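Local structure of lysyl oxidase (1W7C) at the calcium ion site. The protein catalyses the oxidative deamination of lysyl side chains and other primary amines as a copper- and topaquinone-dependent amine oxidase. Coordinates in Å, arbitrary orientation; residue numbers count along the deposited sequence, not the author numbering.

The calcium ion site. Residues 540, 605-606, 608, 611, 633-635, 637. With CA (calcium ion), chain B.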
# COMPACT_ATOMS: atom_id res chain seq x y z
N GLU A 540 -3.11 29.22 -5.28
CA GLU A 540 -1.88 28.50 -5.02
C GLU A 540 -1.45 28.82 -3.57
O GLU A 540 -1.41 29.98 -3.16
CB GLU A 540 -0.80 28.94 -6.00
CG GLU A 540 -1.09 28.59 -7.42
CD GLU A 540 -0.11 29.19 -8.42
OE1 GLU A 540 0.44 30.29 -8.14
OE2 GLU A 540 0.09 28.55 -9.49
N THR A 605 -0.61 23.96 -8.79
CA THR A 605 -0.29 25.20 -9.47
C THR A 605 -1.12 25.37 -10.73
O THR A 605 -1.69 24.41 -11.27
CB THR A 605 1.18 25.28 -9.86
OG1 THR A 605 1.47 24.27 -10.84
CG2 THR A 605 2.11 25.07 -8.64
N LYS A 606 -1.15 26.60 -11.23
CA LYS A 606 -1.72 26.89 -12.54
C LYS A 606 -0.75 26.42 -13.61
O LYS A 606 0.40 26.79 -13.62
CB LYS A 606 -2.03 28.39 -12.63
CG LYS A 606 -2.46 28.88 -13.97
CD LYS A 606 -2.61 30.42 -13.95
CE LYS A 606 -2.93 31.01 -15.26
NZ LYS A 606 -3.20 32.43 -15.05
N LYS A 608 1.50 26.18 -16.70
CA LYS A 608 2.20 27.10 -17.60
C LYS A 608 3.22 26.33 -18.40
O LYS A 608 3.93 25.46 -17.89
CB LYS A 608 2.89 28.20 -16.82
CG LYS A 608 1.96 29.15 -16.07
CD LYS A 608 2.66 30.24 -15.31
CE LYS A 608 1.65 31.16 -14.65
NZ LYS A 608 2.21 32.25 -13.84
N GLU A 611 6.49 26.59 -16.90
CA GLU A 611 6.65 25.79 -15.69
C GLU A 611 6.52 24.32 -16.10
O GLU A 611 5.66 23.56 -15.65
CB GLU A 611 5.71 26.26 -14.60
CG GLU A 611 5.97 27.73 -14.26
CD GLU A 611 5.11 28.30 -13.18
OE1 GLU A 611 4.19 27.62 -12.66
OE2 GLU A 611 5.34 29.49 -12.83
N PHE A 633 7.00 29.02 -8.91
CA PHE A 633 5.69 28.66 -9.44
C PHE A 633 4.54 29.10 -8.51
O PHE A 633 3.40 29.20 -8.94
CB PHE A 633 5.51 27.13 -9.55
CG PHE A 633 6.47 26.41 -10.47
CD1 PHE A 633 7.50 27.06 -11.16
CD2 PHE A 633 6.32 25.03 -10.65
CE1 PHE A 633 8.37 26.30 -11.99
CE2 PHE A 633 7.19 24.30 -11.46
CZ PHE A 633 8.19 24.96 -12.17
N LEU A 634 4.86 29.34 -7.24
CA LEU A 634 3.90 29.57 -6.19
C LEU A 634 3.77 31.04 -5.93
O LEU A 634 4.49 31.62 -5.11
CB LEU A 634 4.36 28.84 -4.92
CG LEU A 634 4.53 27.34 -5.08
CD1 LEU A 634 5.26 26.73 -3.87
CD2 LEU A 634 3.18 26.66 -5.32
N ASP A 635 2.83 31.65 -6.63
CA ASP A 635 2.67 33.11 -6.62
C ASP A 635 1.19 33.48 -6.50
O ASP A 635 0.73 34.51 -6.99
CB ASP A 635 3.38 33.77 -7.81
CG ASP A 635 3.13 33.09 -9.13
OD1 ASP A 635 3.90 33.36 -10.09
OD2 ASP A 635 2.19 32.30 -9.29
N GLU A 637 -1.66 32.45 -7.44
CA GLU A 637 -2.58 32.57 -8.56
C GLU A 637 -3.87 31.81 -8.27
O GLU A 637 -3.87 30.81 -7.57
CB GLU A 637 -1.96 32.10 -9.86
CG GLU A 637 -0.87 33.04 -10.37
CD GLU A 637 -0.19 32.54 -11.62
OE1 GLU A 637 0.27 31.38 -11.62
OE2 GLU A 637 -0.07 33.31 -12.60
CA CA B . 1.73 30.20 -10.25
O HOH W 1 1.87 28.60 -12.04
O HOH W 2 3.55 31.08 -11.59
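The second calcium site of the subunit is built mainly from the segment running from the end of the 3-10 helix 630-633 into the following loop, about 24 Å from Asp358, the predicted catalytic base; this separation suggests a structural role. The segment wraps the ion with ligands from alternate residues: the backbone carbonyl O of Phe633 at 2.3 Å from calcium, then one carboxylate oxygen each from Asp635 and Glu637, while Leu634 turns its side chain away. Asp635 reaches inward with CG in the crowded position between backbone N and carbonyl carbon (chi1 47°), and binds through OD2. Glu637, extended beyond CG, places OE1 across the ion from Phe633 O. Glu540, from a separate segment, chelates the ion opposite water 2, OE1 and OE2 each 2.5 Å from calcium. The amides of Asp635 and Glu637 reach its OE1 from opposite faces of the carboxylate, each well out of its plane, whereas Lys606 N gives OE2 a nearly straight bond (171° at H) on its anti lone pair. Two waters bring the observed coordination to seven oxygen atoms, and Glu611 brackets them, OE1 holding water 1 and OE2 water 2. Glu611 CB sits 3.6 Å above the centre of one Phe633 ring face, probably helping to position this carboxylate. Extended Lys608 probably offsets part of the acidic charge; its NZ bonds water 2 and forms a salt bridge with Glu637, using the syn lone pair of OE2, 2.8 Å from NZ.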